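Local coordinates for protein histidine kinase (Paraburkholderia phymatum, PDB 6NB0) that probably catalyses the transfer of phosphate from ATP to a protein histidine, the autophosphorylation step of a sensor kinase phosphorelay, at residues A236-P241 against R246-L251; A252-V257 against G263-G268; E148-R153 against A187-A192. All blocks are in the same frame, centred on the assembly; numbering follows the deposited sequence. Where two conformers were deposited one is given.

Contact 1: residues A236-P241 against R246-L251; sequences AQATHP and RISWVL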
ATOM      1  N   ALA A 236      11.546   6.460 -10.739  1.00 30.44           N
ATOM      2  CA  ALA A 236      11.552   7.147 -12.027  1.00 36.72           C
ATOM      3  C   ALA A 236      10.737   8.438 -11.977  1.00 38.40           C
ATOM      4  O   ALA A 236      11.202   9.495 -12.432  1.00 33.09           O
ATOM      5  CB  ALA A 236      11.017   6.220 -13.124  1.00 33.74           C
ATOM      6  N   GLN A 237       9.508   8.366 -11.448  1.00 34.51           N
ATOM      7  CA  GLN A 237       8.652   9.548 -11.378  1.00 35.70           C
ATOM      8  C   GLN A 237       9.313  10.656 -10.575  1.00 32.49           C
ATOM      9  O   GLN A 237       9.116  11.842 -10.883  1.00 34.67           O
ATOM     10  CB  GLN A 237       7.276   9.200 -10.776  1.00 31.70           C
ATOM     11  CG  GLN A 237       6.182  10.231 -11.089  1.00 34.58           C
ATOM     12  CD  GLN A 237       6.221  11.462 -10.176  1.00 31.59           C
ATOM     13  OE1 GLN A 237       6.682  11.386  -9.038  1.00 29.54           O
ATOM     14  NE2 GLN A 237       5.755  12.605 -10.692  1.00 34.76           N
ATOM     15  N   ALA A 238      10.134  10.294  -9.581  1.00 30.45           N
ATOM     16  CA  ALA A 238      10.739  11.309  -8.720  1.00 31.33           C
ATOM     17  C   ALA A 238      11.792  12.133  -9.454  1.00 37.27           C
ATOM     18  O   ALA A 238      12.098  13.243  -9.008  1.00 41.17           O
ATOM     19  CB  ALA A 238      11.365  10.667  -7.482  1.00 26.89           C
ATOM     20  N   THR A 239      12.372  11.610 -10.542  1.00 33.46           N
ATOM     21  CA  THR A 239      13.315  12.408 -11.326  1.00 37.71           C
ATOM     22  C   THR A 239      12.612  13.375 -12.261  1.00 39.66           C
ATOM     23  O   THR A 239      13.283  14.193 -12.895  1.00 43.19           O
ATOM     24  CB  THR A 239      14.260  11.515 -12.145  1.00 36.65           C
ATOM     25  OG1 THR A 239      13.528  10.845 -13.175  1.00 36.81           O
ATOM     26  CG2 THR A 239      14.978  10.478 -11.271  1.00 39.18           C
ATOM     27  N   HIS A 240      11.288  13.295 -12.375  1.00 38.99           N
ATOM     28  CA  HIS A 240      10.579  14.138 -13.328  1.00 46.06           C
ATOM     29  C   HIS A 240      10.490  15.566 -12.802  1.00 46.38           C
ATOM     30  O   HIS A 240      10.374  15.781 -11.590  1.00 38.06           O
ATOM     31  CB  HIS A 240       9.156  13.638 -13.577  1.00 40.82           C
ATOM     32  CG  HIS A 240       9.078  12.307 -14.251  1.00 43.96           C
ATOM     33  ND1 HIS A 240       7.875  11.716 -14.570  1.00 46.19           N
ATOM     34  CD2 HIS A 240      10.042  11.447 -14.657  1.00 44.78           C
ATOM     35  CE1 HIS A 240       8.101  10.552 -15.150  1.00 46.10           C
ATOM     36  NE2 HIS A 240       9.405  10.367 -15.224  1.00 46.04           N
ATOM     37  N   PRO A 241      10.504  16.552 -13.701  1.00 46.48           N
ATOM     38  CA  PRO A 241      10.293  17.942 -13.287  1.00 46.27           C
ATOM     39  C   PRO A 241       8.953  18.115 -12.591  1.00 42.43           C
ATOM     40  O   PRO A 241       7.915  17.642 -13.059  1.00 48.02           O
ATOM     41  CB  PRO A 241      10.335  18.717 -14.615  1.00 50.78           C
ATOM     42  CG  PRO A 241      11.124  17.872 -15.532  1.00 55.84           C
ATOM     43  CD  PRO A 241      10.847  16.443 -15.131  1.00 48.51           C
ATOM     44  N   ARG A 246       4.140  21.042  -6.297  1.00 52.34           N
ATOM     45  CA  ARG A 246       3.839  19.620  -6.185  1.00 42.29           C
ATOM     46  C   ARG A 246       5.078  18.806  -5.852  1.00 40.42           C
ATOM     47  O   ARG A 246       6.195  19.138  -6.256  1.00 46.01           O
ATOM     48  CB  ARG A 246       3.193  19.109  -7.477  1.00 43.14           C
ATOM     49  CG  ARG A 246       1.768  19.622  -7.646  1.00 52.05           C
ATOM     50  CD  ARG A 246       1.068  19.002  -8.843  1.00 58.16           C
ATOM     51  NE  ARG A 246      -0.367  19.299  -8.852  1.00 65.59           N
ATOM     52  CZ  ARG A 246      -1.231  18.786  -9.727  1.00 74.32           C
ATOM     53  NH1 ARG A 246      -0.808  17.944 -10.664  1.00 77.77           N
ATOM     54  NH2 ARG A 246      -2.517  19.109  -9.667  1.00 72.20           N
ATOM     55  N   ILE A 247       4.864  17.723  -5.101  1.00 28.83           N
ATOM     56  CA  ILE A 247       5.937  16.847  -4.673  1.00 28.88           C
ATOM     57  C   ILE A 247       6.107  15.723  -5.681  1.00 29.31           C
ATOM     58  O   ILE A 247       5.208  15.423  -6.465  1.00 35.36           O
ATOM     59  CB  ILE A 247       5.643  16.263  -3.277  1.00 37.62           C
ATOM     60  CG1 ILE A 247       4.308  15.489  -3.317  1.00 35.13           C
ATOM     61  CG2 ILE A 247       5.636  17.384  -2.237  1.00 37.56           C
ATOM     62  CD1 ILE A 247       4.079  14.588  -2.083  1.00 36.15           C
ATOM     63  N   SER A 248       7.275  15.093  -5.637  1.00 29.93           N
ATOM     64  CA  SER A 248       7.443  13.765  -6.218  1.00 33.28           C
ATOM     65  C   SER A 248       6.436  12.812  -5.572  1.00 35.89           C
ATOM     66  O   SER A 248       6.278  12.813  -4.351  1.00 32.21           O
ATOM     67  CB  SER A 248       8.875  13.276  -5.983  1.00 30.01           C
ATOM     68  OG  SER A 248       9.837  14.141  -6.601  1.00 32.44           O
ATOM     69  N   TRP A 249       5.724  12.029  -6.394  1.00 31.26           N
ATOM     70  CA  TRP A 249       4.608  11.229  -5.877  1.00 29.23           C
ATOM     71  C   TRP A 249       5.036  10.341  -4.725  1.00 26.76           C
ATOM     72  O   TRP A 249       4.276  10.124  -3.768  1.00 27.81           O
ATOM     73  CB  TRP A 249       4.032  10.352  -6.981  1.00 28.69           C
ATOM     74  CG  TRP A 249       3.415  11.087  -8.090  1.00 32.47           C
ATOM     75  CD1 TRP A 249       3.200  12.434  -8.178  1.00 30.58           C
ATOM     76  CD2 TRP A 249       2.896  10.509  -9.289  1.00 35.01           C
ATOM     77  NE1 TRP A 249       2.571  12.730  -9.373  1.00 33.00           N
ATOM     78  CE2 TRP A 249       2.382  11.566 -10.075  1.00 39.16           C
ATOM     79  CE3 TRP A 249       2.832   9.200  -9.787  1.00 34.82           C
ATOM     80  CZ2 TRP A 249       1.796  11.350 -11.329  1.00 46.80           C
ATOM     81  CZ3 TRP A 249       2.237   8.990 -11.037  1.00 35.48           C
ATOM     82  CH2 TRP A 249       1.740  10.060 -11.792  1.00 42.57           C
ATOM     83  N   VAL A 250       6.262   9.826  -4.791  1.00 28.11           N
ATOM     84  CA  VAL A 250       6.674   8.834  -3.810  1.00 29.76           C
ATOM     85  C   VAL A 250       6.755   9.428  -2.405  1.00 28.73           C
ATOM     86  O   VAL A 250       6.749   8.676  -1.432  1.00 27.01           O
ATOM     87  CB  VAL A 250       8.019   8.196  -4.227  1.00 30.39           C
ATOM     88  CG1 VAL A 250       9.177   9.193  -4.096  1.00 26.42           C
ATOM     89  CG2 VAL A 250       8.312   6.942  -3.392  1.00 25.83           C
ATOM     90  N   LEU A 251       6.820  10.756  -2.263  1.00 27.87           N
ATOM     91  CA  LEU A 251       6.903  11.368  -0.936  1.00 26.72           C
ATOM     92  C   LEU A 251       5.524  11.614  -0.319  1.00 28.14           C
ATOM     93  O   LEU A 251       5.427  12.244   0.740  1.00 28.22           O
ATOM     94  CB  LEU A 251       7.710  12.679  -1.003  1.00 26.31           C
ATOM     95  CG  LEU A 251       9.216  12.427  -1.203  1.00 27.42           C
ATOM     96  CD1 LEU A 251      10.003  13.678  -1.618  1.00 24.37           C
ATOM     97  CD2 LEU A 251       9.854  11.774   0.025  1.00 25.95           C
TER
HETATM   98  O   HOH W   1       7.869   9.794  -7.139  1.00 28.85           O
HETATM   99  O   HOH W   2       8.736  14.365  -9.559  1.00 32.68           O
HETATM  100  O   HOH W   3       5.942  15.076  -9.160  1.00 38.96           O
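Gln237, on helix 232-238, lays its side-chain amide flat on the indole of Trp249. The two planes are 8° apart, and this amide-on-ring stack joins the helix to the loop that leads into helix 252-260. The loop probably sits where related histidine kinases carry the glycine-rich G2 box of the ATP lid, although 246-251 itself has no glycine. In Gln237 a chi1 of -161° swings CG away from the backbone N, and a bend at chi2 then carries the amide across the ring. CD sits 3.5 Å from Trp249 CG, while CG makes a CH-pi contact over the six-membered ring. OE1 also accepts a hydrogen bond from Trp249 N at 2.9 Å, with the donor tilted 35° from the carbonyl plane. The Trp249 backbone and indole thus hold the same amide. Water 1 donates to OE1 at 2.7 Å and accepts from Val250 N, so OE1 has two donors. At the other end of the amide, NE2 donates to water 3, which passes a bond on to Ile247 O. Trp249 also packs on helix 44-68, where its ring meets that of His60, and touches Thr118 of the second subunit.

Ala238 comes next and packs more simply. Its CB is 3.9 Å from Ser248 CB and 4.3 Å from Val250 CG1. Phe186 of helix 173-189 touches both Ala238 and Val250.

Farther on, His240 is linked to the loop by solvent. Water 2 donates to Gln237 O and to His240 O, and accepts from Ser248 OG at 3.2 Å.

Contact 2: residues A252-V257 against G263-G268; sequences ALCKRV and GAFEQG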
ATOM      1  N   ALA A 252       4.465  11.137  -0.972  1.00 23.64           N
ATOM      2  CA  ALA A 252       3.108  11.370  -0.508  1.00 27.51           C
ATOM      3  C   ALA A 252       2.929  11.013   0.968  1.00 31.60           C
ATOM      4  O   ALA A 252       2.222  11.717   1.702  1.00 27.86           O
ATOM      5  CB  ALA A 252       2.143  10.565  -1.370  1.00 26.23           C
ATOM      6  N   LEU A 253       3.542   9.909   1.418  1.00 27.68           N
ATOM      7  CA  LEU A 253       3.382   9.505   2.817  1.00 29.63           C
ATOM      8  C   LEU A 253       3.870  10.594   3.774  1.00 29.81           C
ATOM      9  O   LEU A 253       3.193  10.906   4.757  1.00 28.01           O
ATOM     10  CB  LEU A 253       4.114   8.185   3.085  1.00 27.99           C
ATOM     11  CG  LEU A 253       3.756   7.480   4.405  1.00 32.15           C
ATOM     12  CD1 LEU A 253       4.031   5.975   4.289  1.00 36.91           C
ATOM     13  CD2 LEU A 253       4.550   8.022   5.562  1.00 27.76           C
ATOM     14  N   CYS A 254       5.055  11.166   3.519  1.00 26.74           N
ATOM     15  CA  CYS A 254       5.533  12.291   4.339  1.00 26.33           C
ATOM     16  C   CYS A 254       4.529  13.443   4.384  1.00 26.14           C
ATOM     17  O   CYS A 254       4.240  13.994   5.452  1.00 27.71           O
ATOM     18  CB  CYS A 254       6.870  12.805   3.794  1.00 31.54           C
ATOM     19  SG  CYS A 254       8.150  11.527   3.748  1.00 28.20           S
ATOM     20  N   LYS A 255       4.027  13.848   3.223  1.00 24.53           N
ATOM     21  CA  LYS A 255       3.080  14.960   3.165  1.00 28.67           C
ATOM     22  C   LYS A 255       1.785  14.628   3.901  1.00 32.67           C
ATOM     23  O   LYS A 255       1.269  15.446   4.684  1.00 28.23           O
ATOM     24  CB  LYS A 255       2.788  15.311   1.704  1.00 28.73           C
ATOM     25  CG  LYS A 255       1.772  16.455   1.516  1.00 32.60           C
ATOM     26  CD  LYS A 255       1.587  16.770   0.033  1.00 37.58           C
ATOM     27  CE  LYS A 255       0.634  17.953  -0.174  1.00 45.07           C
ATOM     28  NZ  LYS A 255      -0.777  17.521  -0.086  1.00 53.32           N
ATOM     29  N   ARG A 256       1.232  13.436   3.651  1.00 29.46           N
ATOM     30  CA  ARG A 256      -0.033  13.066   4.280  0.55 32.48           C
ATOM     31  C   ARG A 256       0.098  13.012   5.795  1.00 24.80           C
ATOM     32  O   ARG A 256      -0.785  13.486   6.523  1.00 29.92           O
ATOM     33  CB  ARG A 256      -0.506  11.714   3.742  0.55 37.12           C
ATOM     34  CG  ARG A 256      -1.391  11.813   2.512  0.55 41.40           C
ATOM     35  CD  ARG A 256      -2.681  12.508   2.849  0.55 41.81           C
ATOM     36  NE  ARG A 256      -3.852  11.687   2.565  0.55 44.89           N
ATOM     37  CZ  ARG A 256      -4.966  11.717   3.284  0.55 45.97           C
ATOM     38  NH1 ARG A 256      -5.042  12.516   4.341  0.55 40.77           N
ATOM     39  NH2 ARG A 256      -6.000  10.943   2.952  0.55 46.67           N
ATOM     40  N   VAL A 257       1.184  12.424   6.285  1.00 30.35           N
ATOM     41  CA  VAL A 257       1.327  12.252   7.723  1.00 27.69           C
ATOM     42  C   VAL A 257       1.605  13.598   8.379  1.00 26.36           C
ATOM     43  O   VAL A 257       1.070  13.909   9.443  1.00 28.09           O
ATOM     44  CB  VAL A 257       2.428  11.214   8.016  1.00 31.89           C
ATOM     45  CG1 VAL A 257       2.801  11.205   9.509  1.00 27.79           C
ATOM     46  CG2 VAL A 257       1.981   9.817   7.563  1.00 28.45           C
ATOM     47  N   GLY A 263       0.629  19.743  10.415  1.00 38.57           N
ATOM     48  CA  GLY A 263       1.977  20.153  10.079  1.00 36.97           C
ATOM     49  C   GLY A 263       2.108  20.416   8.590  1.00 36.53           C
ATOM     50  O   GLY A 263       1.144  20.774   7.914  1.00 39.62           O
ATOM     51  N   ALA A 264       3.319  20.208   8.080  1.00 31.35           N
ATOM     52  CA  ALA A 264       3.584  20.572   6.699  1.00 36.68           C
ATOM     53  C   ALA A 264       4.797  19.801   6.219  1.00 34.74           C
ATOM     54  O   ALA A 264       5.638  19.373   7.018  1.00 32.61           O
ATOM     55  CB  ALA A 264       3.826  22.084   6.548  1.00 39.98           C
ATOM     56  N   PHE A 265       4.900  19.662   4.897  1.00 32.79           N
ATOM     57  CA  PHE A 265       6.050  18.974   4.308  1.00 27.62           C
ATOM     58  C   PHE A 265       6.535  19.769   3.104  1.00 26.85           C
ATOM     59  O   PHE A 265       5.724  20.266   2.325  1.00 32.34           O
ATOM     60  CB  PHE A 265       5.670  17.557   3.890  1.00 26.77           C
ATOM     61  CG  PHE A 265       6.746  16.864   3.115  1.00 29.58           C
ATOM     62  CD1 PHE A 265       7.902  16.475   3.741  1.00 27.57           C
ATOM     63  CD2 PHE A 265       6.613  16.650   1.738  1.00 32.28           C
ATOM     64  CE1 PHE A 265       8.927  15.849   3.023  1.00 27.89           C
ATOM     65  CE2 PHE A 265       7.640  16.032   1.013  1.00 33.10           C
ATOM     66  CZ  PHE A 265       8.788  15.623   1.656  1.00 29.97           C
ATOM     67  N   GLU A 266       7.851  19.934   2.972  1.00 29.54           N
ATOM     68  CA  GLU A 266       8.417  20.686   1.860  0.53 33.98           C
ATOM     69  C   GLU A 266       9.527  19.859   1.236  1.00 36.55           C
ATOM     70  O   GLU A 266      10.476  19.465   1.931  1.00 33.39           O
ATOM     71  CB  GLU A 266       8.954  22.050   2.312  0.53 33.79           C
ATOM     72  CG  GLU A 266       7.907  22.939   2.953  0.53 36.75           C
ATOM     73  CD  GLU A 266       8.396  24.352   3.188  0.53 44.08           C
ATOM     74  OE1 GLU A 266       9.513  24.522   3.720  0.53 45.54           O
ATOM     75  OE2 GLU A 266       7.666  25.293   2.825  0.53 50.66           O
ATOM     76  N   GLN A 267       9.399  19.597  -0.064  1.00 32.89           N
ATOM     77  CA  GLN A 267      10.447  18.959  -0.850  1.00 35.64           C
ATOM     78  C   GLN A 267      11.194  20.046  -1.617  1.00 37.77           C
ATOM     79  O   GLN A 267      10.623  20.701  -2.505  1.00 32.84           O
ATOM     80  CB  GLN A 267       9.857  17.917  -1.800  1.00 33.97           C
ATOM     81  CG  GLN A 267      10.914  17.204  -2.613  1.00 32.75           C
ATOM     82  CD  GLN A 267      10.333  16.398  -3.729  1.00 33.41           C
ATOM     83  OE1 GLN A 267       9.107  16.322  -3.884  1.00 33.20           O
ATOM     84  NE2 GLN A 267      11.205  15.804  -4.547  1.00 30.66           N
ATOM     85  N   GLY A 268      12.455  20.282  -1.250  1.00 32.39           N
ATOM     86  CA  GLY A 268      13.252  21.234  -2.002  1.00 35.10           C
ATOM     87  C   GLY A 268      13.636  20.669  -3.360  1.00 39.48           C
ATOM     88  O   GLY A 268      13.457  19.482  -3.659  1.00 37.60           O
TER
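One face of the Phe265 ring takes Cys254 CB, 3.8 Å from the ring centroid and 15° off the normal, a CH-pi contact. On the opposite face is the backbone N of Gln267, 4.1 Å above the plane and offset toward the rim. Lys255 CB approaches obliquely, 4.1 Å from Phe265 CD2. Cys254 SG stands farther off, 4.9 Å from the centroid, in an oblique sulfur-aromatic contact.

Phe265 CB already points at the helix, and chi1 of 172°, with CG trans to N, carries the ring on to Cys254. Phe265 CB lies 3.7 Å from Lys255 CA. Lys255 CA and Phe265 CA are 5.1 Å apart, so the strand backbone runs close to the helix. This is helix-on-sheet packing in the alpha/beta sandwich of the kinase ATP-binding domain. Helix 252-260 lies against strand 264-267, an outermost strand of the five-stranded sheet within this chain. Strand 276-283 pairs antiparallel with it, and its Leu278 touches Phe265.

The two segments share no hydrogen bond. Cys254 and Phe265 also touch helix 173-189, through Leu182 and Leu183. Lys255, extended to CE and bent at its last torsion, leads away from the strand to a long, weak ion pair of NZ with Glu259.

Contact 3: residues E148-R153 against A187-A192; sequences EGLAAR and AVEASA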
ATOM      1  N   GLU A 148      20.097  -0.421   7.767  1.00 32.13           N
ATOM      2  CA  GLU A 148      20.055  -1.833   7.400  0.50 30.90           C
ATOM      3  C   GLU A 148      19.293  -2.048   6.096  1.00 29.79           C
ATOM      4  O   GLU A 148      19.631  -2.964   5.334  1.00 32.30           O
ATOM      5  CB  GLU A 148      19.434  -2.665   8.532  0.50 34.69           C
ATOM      6  CG  GLU A 148      19.769  -4.167   8.476  0.50 39.49           C
ATOM      7  CD  GLU A 148      18.911  -4.934   7.482  0.50 48.48           C
ATOM      8  OE1 GLU A 148      17.823  -4.428   7.123  0.50 51.46           O
ATOM      9  OE2 GLU A 148      19.325  -6.036   7.052  0.50 43.44           O
ATOM     10  N   GLY A 149      18.291  -1.221   5.815  1.00 29.49           N
ATOM     11  CA  GLY A 149      17.469  -1.411   4.632  1.00 27.48           C
ATOM     12  C   GLY A 149      18.153  -0.968   3.352  1.00 29.70           C
ATOM     13  O   GLY A 149      18.004  -1.635   2.331  1.00 28.90           O
ATOM     14  N   LEU A 150      18.907   0.142   3.381  1.00 29.31           N
ATOM     15  CA  LEU A 150      19.503   0.639   2.139  1.00 24.28           C
ATOM     16  C   LEU A 150      20.840   1.375   2.283  1.00 25.80           C
ATOM     17  O   LEU A 150      21.705   1.213   1.426  1.00 28.81           O
ATOM     18  CB  LEU A 150      18.520   1.566   1.409  1.00 24.87           C
ATOM     19  CG  LEU A 150      18.938   1.990  -0.010  1.00 24.24           C
ATOM     20  CD1 LEU A 150      19.058   0.775  -0.963  1.00 23.70           C
ATOM     21  CD2 LEU A 150      17.932   3.006  -0.558  1.00 27.88           C
ATOM     22  N   ALA A 151      21.025   2.212   3.312  1.00 28.14           N
ATOM     23  CA  ALA A 151      22.201   3.091   3.315  1.00 26.71           C
ATOM     24  C   ALA A 151      23.505   2.297   3.321  1.00 28.50           C
ATOM     25  O   ALA A 151      24.453   2.610   2.573  1.00 28.39           O
ATOM     26  CB  ALA A 151      22.141   4.049   4.508  1.00 26.34           C
ATOM     27  N   ALA A 152      23.595   1.270   4.168  1.00 31.89           N
ATOM     28  CA  ALA A 152      24.848   0.515   4.238  1.00 33.95           C
ATOM     29  C   ALA A 152      25.182  -0.125   2.891  1.00 32.96           C
ATOM     30  O   ALA A 152      26.327  -0.058   2.427  1.00 30.74           O
ATOM     31  CB  ALA A 152      24.773  -0.543   5.342  1.00 35.56           C
ATOM     32  N   ARG A 153      24.191  -0.713   2.220  1.00 26.75           N
ATOM     33  CA  ARG A 153      24.493  -1.381   0.965  1.00 32.37           C
ATOM     34  C   ARG A 153      24.671  -0.407  -0.199  1.00 28.47           C
ATOM     35  O   ARG A 153      25.114  -0.831  -1.273  1.00 31.20           O
ATOM     36  CB  ARG A 153      23.411  -2.423   0.613  1.00 33.47           C
ATOM     37  CG  ARG A 153      22.096  -1.831   0.097  1.00 33.34           C
ATOM     38  CD  ARG A 153      21.006  -2.923   0.079  1.00 35.88           C
ATOM     39  NE  ARG A 153      20.593  -3.281   1.442  1.00 37.42           N
ATOM     40  CZ  ARG A 153      19.970  -4.413   1.761  1.00 44.09           C
ATOM     41  NH1 ARG A 153      19.680  -5.302   0.810  1.00 40.04           N
ATOM     42  NH2 ARG A 153      19.641  -4.661   3.027  1.00 39.22           N
ATOM     43  N   ALA A 187      16.252  10.295   0.501  1.00 23.95           N
ATOM     44  CA  ALA A 187      17.540  10.962   0.334  1.00 26.63           C
ATOM     45  C   ALA A 187      18.624   9.950   0.013  1.00 29.20           C
ATOM     46  O   ALA A 187      19.456  10.183  -0.875  1.00 28.20           O
ATOM     47  CB  ALA A 187      17.883  11.756   1.604  1.00 24.14           C
ATOM     48  N   VAL A 188      18.586   8.786   0.685  1.00 25.72           N
ATOM     49  CA  VAL A 188      19.555   7.724   0.409  1.00 23.14           C
ATOM     50  C   VAL A 188      19.423   7.251  -1.036  1.00 24.31           C
ATOM     51  O   VAL A 188      20.425   7.084  -1.742  1.00 26.25           O
ATOM     52  CB  VAL A 188      19.377   6.561   1.405  1.00 26.25           C
ATOM     53  CG1 VAL A 188      20.229   5.354   0.974  1.00 26.83           C
ATOM     54  CG2 VAL A 188      19.783   7.037   2.820  1.00 23.75           C
ATOM     55  N   GLU A 189      18.176   7.041  -1.502  1.00 23.83           N
ATOM     56  CA  GLU A 189      17.974   6.595  -2.886  1.00 23.70           C
ATOM     57  C   GLU A 189      18.538   7.600  -3.869  1.00 25.52           C
ATOM     58  O   GLU A 189      19.051   7.228  -4.938  1.00 26.54           O
ATOM     59  CB  GLU A 189      16.478   6.361  -3.164  1.00 25.41           C
ATOM     60  CG  GLU A 189      15.893   5.092  -2.516  1.00 25.58           C
ATOM     61  CD  GLU A 189      16.106   3.843  -3.371  1.00 24.49           C
ATOM     62  OE1 GLU A 189      17.076   3.810  -4.158  1.00 27.38           O
ATOM     63  OE2 GLU A 189      15.318   2.888  -3.246  1.00 29.58           O
ATOM     64  N   ALA A 190      18.477   8.876  -3.515  1.00 24.94           N
ATOM     65  CA  ALA A 190      19.010   9.951  -4.338  1.00 24.13           C
ATOM     66  C   ALA A 190      20.419  10.368  -3.915  1.00 27.37           C
ATOM     67  O   ALA A 190      20.790  11.545  -4.052  1.00 26.27           O
ATOM     68  CB  ALA A 190      18.057  11.148  -4.298  1.00 28.43           C
ATOM     69  N   SER A 191      21.227   9.424  -3.415  1.00 27.35           N
ATOM     70  CA  SER A 191      22.613   9.698  -3.046  1.00 27.93           C
ATOM     71  C   SER A 191      23.561   8.746  -3.759  1.00 27.79           C
ATOM     72  O   SER A 191      23.238   7.574  -3.976  1.00 29.09           O
ATOM     73  CB  SER A 191      22.829   9.568  -1.520  1.00 26.17           C
ATOM     74  OG  SER A 191      22.139  10.576  -0.792  1.00 30.29           O
ATOM     75  N   ALA A 192      24.751   9.256  -4.090  1.00 27.20           N
ATOM     76  CA  ALA A 192      25.841   8.446  -4.608  1.00 28.62           C
ATOM     77  C   ALA A 192      26.702   7.931  -3.452  1.00 32.83           C
ATOM     78  O   ALA A 192      26.749   8.530  -2.380  1.00 30.96           O
ATOM     79  CB  ALA A 192      26.722   9.247  -5.581  1.00 29.54           C
TER
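Leu150 and Ala151 of helix 135-154 pack on Val188 and Glu189 at the C-terminal end of helix 173-189. Both helices belong to the alpha/beta sandwich of the histidine kinase ATP-binding domain. By its place in the fold, helix 173-189 is probably the one that carries the N box in related kinases.

The apolar contacts come first. The Leu150 and Val188 side chains lie alongside each other, pointing opposite ways, with Leu150 CD2 3.6 Å from Val188 CG1. Val188 chi1 of 171° places CG1 opposite the backbone N, and this methyl also lies 3.8 Å from Ala151 CA. Its other methyl, CG2, meets Ala151 CB more loosely at 4.2 Å. Leu158 touches both Ala151 and Val188, so the helix pair meets strand 157-161, an outermost strand of the sheet within this chain.

A second kind of contact sets a methyl against a carboxylate. Leu150 CD2 presses on the bent Glu189 chain, 3.5 Å from Glu189 CD, and the two side chains cross at about a right angle. Glu189 is buried, but its oxygens are well supplied with partners. OE1 pairs with Arg154 in a salt bridge and is hydrogen-bonded to His228 ND1. OE2 is bonded to the backbone N of Val229 and of Leu230. The arginine and the two backbone N-H groups would be expected to stabilise a negative charge.

No hydrogen bond crosses between the two segments, but polar bonds brace each one. The helix widens into a pi turn at 148-151. Arg153 NH2 reaches back to Glu148 O at 2.9 Å, with that oxygen in the guanidinium plane. Where helix 173-189 ends, Ser191 N bonds to Val188 O. Ser191 OG donates to Ala187 O at 2.7 Å, from above the carbonyl plane.

In the fold
Contacts 1 and 2 are direct neighbours, with centres about 13 Å apart. Leu251, at the end of contact 1, is the N-cap residue of the helix in contact 2. A probable hydrogen bond of 2.8 Å from Ser248 N to Gln267 OE1 also ties the loop to the strand. Contact 3 touches neither. Its centre is about 18 Å from the centre of contact 1 and about 20 Å from that of contact 2. Helix 173-189 links all three: Phe186 packs on contact 1, Leu182 and Leu183 on contact 2, and Val188 and Glu189 belong to contact 3. In related kinases this helix and the loop of contact 1 border the ATP site.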